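Local coordinates for protein Beta/alpha-amylase (Paenibacillus polymyxa, PDB 3VOC) that hydrolyses alpha-1,4-glucosidic linkages of starch, its catalytic beta-amylase domain releasing successive maltose units from the non-reducing chain ends, at residues L324-S329 against N360-G365; R165-Y170 against K182-T187; Q286-A291 against Y335-T340. All coordinates share one frame; numbering follows the deposited sequence. Where two conformers were deposited one is given.

Interaction 1. Residues L324-S329 against N360-G365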
loop_
_atom_site.group_PDB
_atom_site.type_symbol
_atom_site.label_atom_id
_atom_site.label_comp_id
_atom_site.label_asym_id
_atom_site.label_seq_id
_atom_site.Cartn_x
_atom_site.Cartn_y
_atom_site.Cartn_z
ATOM N N LEU A 324 9.297 -6.996 7.310
ATOM C CA LEU A 324 10.701 -7.025 7.711
ATOM C C LEU A 324 10.989 -7.798 9.007
ATOM O O LEU A 324 12.122 -8.263 9.230
ATOM C CB LEU A 324 11.267 -5.606 7.808
ATOM C CG LEU A 324 11.938 -5.105 6.533
ATOM C CD1 LEU A 324 10.928 -4.896 5.399
ATOM C CD2 LEU A 324 12.662 -3.792 6.833
ATOM N N GLU A 325 9.966 -7.946 9.849
ATOM C CA GLU A 325 10.137 -8.620 11.139
ATOM C C GLU A 325 9.955 -10.138 11.096
ATOM O O GLU A 325 10.249 -10.830 12.095
ATOM C CB GLU A 325 9.189 -8.013 12.195
ATOM C CG GLU A 325 7.778 -8.626 12.274
ATOM C CD GLU A 325 6.818 -8.208 11.137
ATOM O OE1 GLU A 325 7.251 -7.601 10.125
ATOM O OE2 GLU A 325 5.608 -8.504 11.266
ATOM N N MET A 326 9.468 -10.653 9.966
ATOM C CA MET A 326 9.052 -12.063 9.866
ATOM C C MET A 326 10.137 -12.992 9.336
ATOM O O MET A 326 10.996 -12.577 8.559
ATOM C CB MET A 326 7.842 -12.198 8.954
ATOM C CG MET A 326 6.558 -11.738 9.559
ATOM S SD MET A 326 5.211 -12.087 8.418
ATOM C CE MET A 326 3.931 -11.181 9.306
ATOM N N SER A 327 10.069 -14.256 9.746
ATOM C CA SER A 327 11.013 -15.278 9.283
ATOM C C SER A 327 10.368 -16.179 8.244
ATOM O O SER A 327 9.143 -16.288 8.181
ATOM C CB SER A 327 11.509 -16.130 10.459
ATOM O OG SER A 327 12.181 -15.345 11.419
ATOM N N ASP A 328 11.201 -16.819 7.428
ATOM C CA ASP A 328 10.737 -17.817 6.468
ATOM C C ASP A 328 10.221 -19.061 7.159
ATOM O O ASP A 328 10.795 -19.518 8.150
ATOM C CB ASP A 328 11.876 -18.214 5.530
ATOM C CG ASP A 328 12.038 -17.251 4.374
ATOM O OD1 ASP A 328 11.136 -16.420 4.154
ATOM O OD2 ASP A 328 13.065 -17.334 3.681
ATOM N N SER A 329 9.139 -19.607 6.630
ATOM C CA SER A 329 8.655 -20.894 7.088
ATOM C C SER A 329 8.575 -21.829 5.896
ATOM O O SER A 329 9.343 -22.800 5.803
ATOM C CB SER A 329 7.304 -20.778 7.795
ATOM O OG SER A 329 6.741 -22.075 7.951
ATOM N N ASN A 360 7.293 -3.155 9.848
ATOM C CA ASN A 360 6.841 -4.487 10.284
ATOM C C ASN A 360 5.397 -4.682 9.828
ATOM O O ASN A 360 4.624 -3.701 9.769
ATOM C CB ASN A 360 6.923 -4.636 11.811
ATOM C CG ASN A 360 6.234 -3.495 12.545
ATOM O OD1 ASN A 360 6.455 -2.327 12.225
ATOM N ND2 ASN A 360 5.390 -3.824 13.525
ATOM N N ALA A 361 5.030 -5.922 9.496
ATOM C CA ALA A 361 3.656 -6.202 9.047
ATOM C C ALA A 361 2.721 -6.185 10.245
ATOM O O ALA A 361 1.615 -5.637 10.189
ATOM C CB ALA A 361 3.567 -7.565 8.346
ATOM N N LEU A 362 3.182 -6.794 11.331
ATOM C CA LEU A 362 2.359 -6.977 12.520
ATOM C C LEU A 362 3.145 -6.492 13.741
ATOM O O LEU A 362 4.361 -6.395 13.677
ATOM C CB LEU A 362 1.981 -8.455 12.673
ATOM C CG LEU A 362 1.029 -9.028 11.606
ATOM C CD1 LEU A 362 0.813 -10.525 11.835
ATOM C CD2 LEU A 362 -0.299 -8.297 11.603
ATOM N N PRO A 363 2.452 -6.180 14.852
ATOM C CA PRO A 363 3.187 -5.768 16.047
ATOM C C PRO A 363 4.224 -6.817 16.416
ATOM O O PRO A 363 3.997 -8.010 16.234
ATOM C CB PRO A 363 2.103 -5.679 17.116
ATOM C CG PRO A 363 0.870 -5.339 16.366
ATOM C CD PRO A 363 0.990 -6.057 15.029
ATOM N N THR A 364 5.367 -6.365 16.905
ATOM C CA THR A 364 6.490 -7.250 17.089
ATOM C C THR A 364 7.285 -6.825 18.305
ATOM O O THR A 364 6.928 -5.861 18.989
ATOM C CB THR A 364 7.389 -7.262 15.813
ATOM O OG1 THR A 364 8.326 -8.345 15.881
ATOM C CG2 THR A 364 8.134 -5.940 15.669
ATOM N N GLY A 365 8.349 -7.565 18.579
ATOM C CA GLY A 365 9.257 -7.266 19.670
ATOM C C GLY A 365 10.288 -8.359 19.676
ATOM O O GLY A 365 10.292 -9.207 18.775
HETATM O O HOH W 1 5.012 -9.604 13.661
#
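Two loops that follow neighbouring strands of the (beta/alpha)8 (TIM) barrel, 318-321 and 356-359, meet here at the C-terminal end of the barrel, where glycoside hydrolases of this fold keep their active site. The carboxylate of Glu325 grips two successive backbone amides of the second loop: Ala361 N gives its hydrogen to Glu325 OE1 at 2.9 Å, and Leu362 N to Glu325 OE2 at 3.0 Å. Both donors lie above the carboxylate plane, so the group faces the loop obliquely. CG in the crowded position between backbone N and carbonyl carbon (chi1 88°) and a bend at chi2 (-76°) carry the carboxylate there. Water 1 sits between Glu325 OE2, at 2.7 Å, and Pro363 O. On the other loop Asn360 ND2 holds Leu362 O at 2.8 Å, while Asn360 OD1 accepts a bond from the backbone N of Leu387, beyond strand 383-386. Asn360 and Ala361 are inferred by similarity to bind substrate, so the carboxylate fixes the backbone of a probable sugar-binding loop, and its charge would probably polarise both amides. Apolar contacts flank these bonds. Thr364 packs against the Glu325 stem, Thr364 CB lying 3.8 Å from Glu325 CG. Met326, extended beyond CG, brings its methyl alongside the second loop, with Met326 CE 3.8 Å from Ala361 CB and 4.1 Å from Leu362 CD1.

Interaction 2. Residues R165-Y170 against K182-T187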
loop_
_atom_site.group_PDB
_atom_site.type_symbol
_atom_site.label_atom_id
_atom_site.label_comp_id
_atom_site.label_asym_id
_atom_site.label_seq_id
_atom_site.Cartn_x
_atom_site.Cartn_y
_atom_site.Cartn_z
ATOM N N ARG A 165 -2.129 -2.298 -4.594
ATOM C CA ARG A 165 -2.580 -3.653 -4.895
ATOM C C ARG A 165 -4.083 -3.637 -5.121
ATOM O O ARG A 165 -4.739 -2.612 -4.890
ATOM C CB ARG A 165 -2.237 -4.629 -3.751
ATOM C CG ARG A 165 -2.933 -4.309 -2.414
ATOM C CD ARG A 165 -2.856 -5.510 -1.479
ATOM N NE ARG A 165 -3.306 -5.209 -0.117
ATOM C CZ ARG A 165 -4.552 -5.360 0.327
ATOM N NH1 ARG A 165 -5.528 -5.772 -0.493
ATOM N NH2 ARG A 165 -4.831 -5.081 1.600
ATOM N N TYR A 166 -4.614 -4.772 -5.571
ATOM C CA TYR A 166 -6.050 -5.011 -5.610
ATOM C C TYR A 166 -6.531 -5.453 -4.240
ATOM O O TYR A 166 -5.726 -5.923 -3.453
ATOM C CB TYR A 166 -6.364 -6.101 -6.622
ATOM C CG TYR A 166 -6.142 -5.647 -8.048
ATOM C CD1 TYR A 166 -7.149 -4.958 -8.739
ATOM C CD2 TYR A 166 -4.941 -5.914 -8.710
ATOM C CE1 TYR A 166 -6.968 -4.529 -10.048
ATOM C CE2 TYR A 166 -4.736 -5.481 -10.027
ATOM C CZ TYR A 166 -5.767 -4.794 -10.690
ATOM O OH TYR A 166 -5.605 -4.379 -11.998
ATOM N N PRO A 167 -7.844 -5.319 -3.953
ATOM C CA PRO A 167 -8.392 -5.762 -2.670
ATOM C C PRO A 167 -8.640 -7.280 -2.682
ATOM O O PRO A 167 -9.775 -7.746 -2.515
ATOM C CB PRO A 167 -9.709 -5.002 -2.582
ATOM C CG PRO A 167 -10.165 -4.920 -4.028
ATOM C CD PRO A 167 -8.868 -4.630 -4.774
ATOM N N SER A 168 -7.564 -8.028 -2.860
ATOM C CA SER A 168 -7.649 -9.429 -3.256
ATOM C C SER A 168 -7.952 -10.365 -2.097
ATOM O O SER A 168 -8.454 -11.464 -2.318
ATOM C CB SER A 168 -6.342 -9.847 -3.925
ATOM O OG SER A 168 -5.251 -9.585 -3.056
ATOM N N TYR A 169 -7.620 -9.942 -0.880
ATOM C CA TYR A 169 -7.921 -10.740 0.308
ATOM C C TYR A 169 -8.719 -9.892 1.307
ATOM O O TYR A 169 -8.266 -8.830 1.749
ATOM C CB TYR A 169 -6.638 -11.360 0.908
ATOM C CG TYR A 169 -5.707 -10.369 1.604
ATOM C CD1 TYR A 169 -4.768 -9.609 0.886
ATOM C CD2 TYR A 169 -5.773 -10.199 2.987
ATOM C CE1 TYR A 169 -3.925 -8.691 1.554
ATOM C CE2 TYR A 169 -4.950 -9.312 3.650
ATOM C CZ TYR A 169 -4.030 -8.564 2.938
ATOM O OH TYR A 169 -3.234 -7.698 3.645
ATOM N N TYR A 170 -9.914 -10.366 1.654
ATOM C CA TYR A 170 -10.883 -9.521 2.355
ATOM C C TYR A 170 -11.824 -10.408 3.165
ATOM O O TYR A 170 -12.625 -11.158 2.582
ATOM C CB TYR A 170 -11.668 -8.696 1.338
ATOM C CG TYR A 170 -12.381 -7.467 1.875
ATOM C CD1 TYR A 170 -11.677 -6.452 2.527
ATOM C CD2 TYR A 170 -13.757 -7.292 1.666
ATOM C CE1 TYR A 170 -12.332 -5.317 2.996
ATOM C CE2 TYR A 170 -14.423 -6.155 2.140
ATOM C CZ TYR A 170 -13.704 -5.173 2.795
ATOM O OH TYR A 170 -14.334 -4.025 3.233
ATOM N N LYS A 182 -8.599 -13.633 -4.199
ATOM C CA LYS A 182 -9.241 -13.757 -5.516
ATOM C C LYS A 182 -8.829 -12.600 -6.422
ATOM O O LYS A 182 -8.549 -11.497 -5.927
ATOM C CB LYS A 182 -10.775 -13.784 -5.378
ATOM C CG LYS A 182 -11.306 -15.049 -4.719
ATOM C CD LYS A 182 -12.799 -15.013 -4.465
ATOM C CE LYS A 182 -13.251 -16.285 -3.715
ATOM N NZ LYS A 182 -14.732 -16.242 -3.460
ATOM N N PHE A 183 -8.790 -12.863 -7.736
ATOM C CA PHE A 183 -8.653 -11.802 -8.744
ATOM C C PHE A 183 -9.810 -10.799 -8.630
ATOM O O PHE A 183 -10.913 -11.167 -8.243
ATOM C CB PHE A 183 -8.583 -12.386 -10.170
ATOM C CG PHE A 183 -7.314 -13.148 -10.458
ATOM C CD1 PHE A 183 -7.361 -14.491 -10.799
ATOM C CD2 PHE A 183 -6.077 -12.520 -10.413
ATOM C CE1 PHE A 183 -6.193 -15.205 -11.061
ATOM C CE2 PHE A 183 -4.889 -13.232 -10.682
ATOM C CZ PHE A 183 -4.952 -14.574 -11.010
ATOM N N GLN A 184 -9.546 -9.544 -8.986
ATOM C CA GLN A 184 -10.439 -8.422 -8.690
ATOM C C GLN A 184 -10.757 -7.619 -9.948
ATOM O O GLN A 184 -10.785 -6.374 -9.929
ATOM C CB GLN A 184 -9.782 -7.523 -7.633
ATOM C CG GLN A 184 -9.491 -8.232 -6.300
ATOM C CD GLN A 184 -10.771 -8.623 -5.572
ATOM O OE1 GLN A 184 -11.740 -7.869 -5.575
ATOM N NE2 GLN A 184 -10.777 -9.805 -4.941
ATOM N N ALA A 185 -10.986 -8.334 -11.051
ATOM C CA ALA A 185 -11.189 -7.701 -12.342
ATOM C C ALA A 185 -12.541 -8.075 -12.933
ATOM O O ALA A 185 -12.663 -8.230 -14.154
ATOM C CB ALA A 185 -10.047 -8.092 -13.311
ATOM N N TYR A 186 -13.561 -8.187 -12.073
ATOM C CA TYR A 186 -14.863 -8.719 -12.514
ATOM C C TYR A 186 -15.976 -7.713 -12.670
ATOM O O TYR A 186 -17.092 -8.073 -13.072
ATOM C CB TYR A 186 -15.274 -9.964 -11.708
ATOM C CG TYR A 186 -14.212 -11.023 -11.870
ATOM C CD1 TYR A 186 -14.316 -12.014 -12.861
ATOM C CD2 TYR A 186 -13.055 -10.981 -11.106
ATOM C CE1 TYR A 186 -13.289 -12.967 -13.037
ATOM C CE2 TYR A 186 -12.041 -11.908 -11.272
ATOM C CZ TYR A 186 -12.157 -12.901 -12.241
ATOM O OH TYR A 186 -11.136 -13.828 -12.376
ATOM N N THR A 187 -15.680 -6.441 -12.402
ATOM C CA THR A 187 -16.621 -5.388 -12.798
ATOM C C THR A 187 -16.720 -5.382 -14.320
ATOM O O THR A 187 -15.797 -5.836 -15.018
ATOM C CB THR A 187 -16.194 -3.982 -12.332
ATOM O OG1 THR A 187 -14.842 -3.725 -12.738
ATOM C CG2 THR A 187 -16.314 -3.855 -10.808
#
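Lys182 opens the second segment with the one backbone bond of the contact: its N donates to Ser168 O at 2.9 Å, on a lone pair. Its side chain leads off to Ser114, while Lys182 O comes 3.4 Å from Ser168 CB. Phe183 turns the other way, onto helix 240-268. Gln184 then points into the first segment. With CG beside its own backbone N (chi1 -60°) and a bend at chi2 (-67°), the chain curls back, and Gln184 NE2 donates to Lys182 O at 3.0 Å from above the carbonyl plane. The folded stem lies against Tyr166, Gln184 CG being 3.8 Å from Tyr166 CB, and Gln184 CD rests 3.3 Å from Pro167 O. An alanine here would remove the CG-to-amide part of this packing and the grip on Lys182 O, and would probably loosen the segment against Tyr166 and Pro167. Thr187 caps helix 188-202. Across from Gln184, Pro167 centres an inverse gamma turn, just after Arg165, whose NE forms a salt bridge with Glu163. The pairing thus closes an excursion within the long loop after TIM-barrel strand 153-156, near the predicted catalytic acid, Glu163, of a family 14 beta-amylase.

Interaction 3. Residues Q286-A291 against Y335-T340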
loop_
_atom_site.group_PDB
_atom_site.type_symbol
_atom_site.label_atom_id
_atom_site.label_comp_id
_atom_site.label_asym_id
_atom_site.label_seq_id
_atom_site.Cartn_x
_atom_site.Cartn_y
_atom_site.Cartn_z
ATOM N N GLN A 286 1.290 -18.564 0.448
ATOM C CA GLN A 286 1.162 -19.290 -0.837
ATOM C C GLN A 286 2.296 -19.011 -1.833
ATOM O O GLN A 286 2.148 -19.231 -3.042
ATOM C CB GLN A 286 -0.211 -19.055 -1.489
ATOM C CG GLN A 286 -1.393 -19.324 -0.554
ATOM C CD GLN A 286 -1.373 -20.728 0.051
ATOM O OE1 GLN A 286 -0.633 -21.605 -0.396
ATOM N NE2 GLN A 286 -2.172 -20.935 1.088
ATOM N N MET A 287 3.438 -18.543 -1.333
ATOM C CA MET A 287 4.567 -18.296 -2.208
ATOM C C MET A 287 5.060 -19.594 -2.852
ATOM O O MET A 287 5.264 -19.636 -4.065
ATOM C CB MET A 287 5.719 -17.590 -1.460
ATOM C CG MET A 287 5.457 -16.093 -1.204
ATOM S SD MET A 287 6.737 -15.397 -0.132
ATOM C CE MET A 287 8.164 -15.441 -1.232
ATOM N N ASN A 288 5.243 -20.643 -2.052
ATOM C CA ASN A 288 5.792 -21.898 -2.572
ATOM C C ASN A 288 4.793 -23.064 -2.578
ATOM O O ASN A 288 5.196 -24.218 -2.558
ATOM C CB ASN A 288 7.080 -22.298 -1.819
ATOM C CG ASN A 288 6.838 -22.514 -0.350
ATOM O OD1 ASN A 288 6.141 -21.725 0.285
ATOM N ND2 ASN A 288 7.416 -23.582 0.211
ATOM N N ASN A 289 3.502 -22.754 -2.619
ATOM C CA ASN A 289 2.470 -23.769 -2.780
ATOM C C ASN A 289 2.668 -24.454 -4.137
ATOM O O ASN A 289 2.688 -23.794 -5.168
ATOM C CB ASN A 289 1.077 -23.122 -2.690
ATOM C CG ASN A 289 -0.059 -24.147 -2.644
ATOM O OD1 ASN A 289 -0.942 -24.074 -1.793
ATOM N ND2 ASN A 289 -0.057 -25.069 -3.575
ATOM N N PRO A 290 2.834 -25.790 -4.141
ATOM C CA PRO A 290 3.095 -26.470 -5.424
ATOM C C PRO A 290 1.969 -26.288 -6.455
ATOM O O PRO A 290 2.247 -26.183 -7.657
ATOM C CB PRO A 290 3.246 -27.944 -5.025
ATOM C CG PRO A 290 2.553 -28.072 -3.696
ATOM C CD PRO A 290 2.735 -26.733 -3.012
ATOM N N ALA A 291 0.725 -26.219 -5.986
ATOM C CA ALA A 291 -0.460 -26.153 -6.860
ATOM C C ALA A 291 -0.827 -24.723 -7.279
ATOM O O ALA A 291 -1.471 -24.525 -8.319
ATOM C CB ALA A 291 -1.670 -26.824 -6.170
ATOM N N TYR A 335 2.531 -21.849 3.320
ATOM C CA TYR A 335 3.539 -21.662 2.292
ATOM C C TYR A 335 4.076 -20.235 2.322
ATOM O O TYR A 335 4.072 -19.528 1.313
ATOM C CB TYR A 335 2.975 -22.037 0.920
ATOM C CG TYR A 335 2.708 -23.519 0.770
ATOM C CD1 TYR A 335 3.763 -24.424 0.592
ATOM C CD2 TYR A 335 1.408 -24.020 0.829
ATOM C CE1 TYR A 335 3.527 -25.794 0.461
ATOM C CE2 TYR A 335 1.155 -25.392 0.689
ATOM C CZ TYR A 335 2.217 -26.265 0.498
ATOM O OH TYR A 335 1.981 -27.614 0.371
ATOM N N SER A 336 4.544 -19.835 3.503
ATOM C CA SER A 336 4.858 -18.434 3.787
ATOM C C SER A 336 6.367 -18.215 3.868
ATOM O O SER A 336 7.036 -18.797 4.713
ATOM C CB SER A 336 4.194 -18.014 5.104
ATOM O OG SER A 336 4.596 -16.711 5.478
ATOM N N LEU A 337 6.890 -17.349 3.003
ATOM C CA LEU A 337 8.321 -17.071 2.966
ATOM C C LEU A 337 8.597 -15.557 2.967
ATOM O O LEU A 337 9.205 -15.041 2.034
ATOM C CB LEU A 337 8.958 -17.748 1.742
ATOM C CG LEU A 337 8.949 -19.280 1.728
ATOM C CD1 LEU A 337 9.248 -19.813 0.320
ATOM C CD2 LEU A 337 9.943 -19.844 2.769
ATOM N N PRO A 338 8.143 -14.847 4.022
ATOM C CA PRO A 338 8.251 -13.384 4.039
ATOM C C PRO A 338 9.673 -12.874 4.043
ATOM O O PRO A 338 9.926 -11.810 3.504
ATOM C CB PRO A 338 7.538 -12.976 5.347
ATOM C CG PRO A 338 7.566 -14.217 6.200
ATOM C CD PRO A 338 7.465 -15.365 5.227
ATOM N N SER A 339 10.605 -13.613 4.649
ATOM C CA SER A 339 11.985 -13.140 4.712
ATOM C C SER A 339 12.641 -13.186 3.326
ATOM O O SER A 339 13.334 -12.249 2.922
ATOM C CB SER A 339 12.785 -13.956 5.740
ATOM O OG SER A 339 14.103 -13.469 5.824
ATOM N N THR A 340 12.414 -14.281 2.598
ATOM C CA THR A 340 12.798 -14.385 1.181
ATOM C C THR A 340 12.131 -13.301 0.329
ATOM O O THR A 340 12.751 -12.732 -0.557
ATOM C CB THR A 340 12.442 -15.792 0.635
ATOM O OG1 THR A 340 13.334 -16.764 1.211
ATOM C CG2 THR A 340 12.518 -15.863 -0.906
#
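Tyr335 carries the close-packed part of this contact between the loop after strand 275-279 and the approach to helix 338-352. Asn289 CA sits over one face of its ring, 3.6 Å from the centroid and 13° off the normal, a CH-pi contact. At the ring edge, in plane, lies Asn288 OD1, 3.2 Å from Tyr335 CB; the Asn288 amide stands steeply to the ring, 78° between planes, and its ND2 is held by Gly330 O. Gln286 OE1 comes obliquely to within 3.4 Å of Tyr335 CD2, while Gln286 NE2 bonds to Pro178 O and Pro333 O. At the backbone end of Tyr335, Met287 N donates to Tyr335 O at 2.9 Å, nearly along the C=O axis but bent at the hydrogen (134°). Met287 SD lies 3.7 Å from Leu337 CB, and the bend at chi3 turns Met287 CE back to 3.8 Å from the same atom. Nearby, Ser336 OG bonds His284 ND1, part of the probable substrate site. The looser side is at the margins. Met287 CE only brushes Thr340 CG2 at 4.4 Å. Solvent-exposed Pro290 covers the phenol end of the ring, crossing it at about a right angle with Pro290 CD 3.6 Å from Tyr335 CZ. With a single, bent hydrogen bond between the segments, the join probably rests mainly on shape and dispersion around an aromatic ring.

How the interactions relate
From the N terminus, interaction 2 comes first and is purely local: 165-170 and 182-187 close one loop between strand 153-156 and helix 188-202, and the chain has left both before the other contacts begin. Interactions 1 and 3 cross, their segments alternating in the order 286-291, 324-329, 335-340, 360-365. Interaction 3 ties the loop after barrel strand 275-279 to the start of helix 338-352, and interaction 1 joins the loops after strands 318-321 and 356-359. These two touch directly: Asp328 OD2 lies 2.5 Å from Thr340 OG1, probably hydrogen-bonded, and Ser329 N 3.0 Å from Ser336 O. Loops following three successive barrel strands are thereby linked.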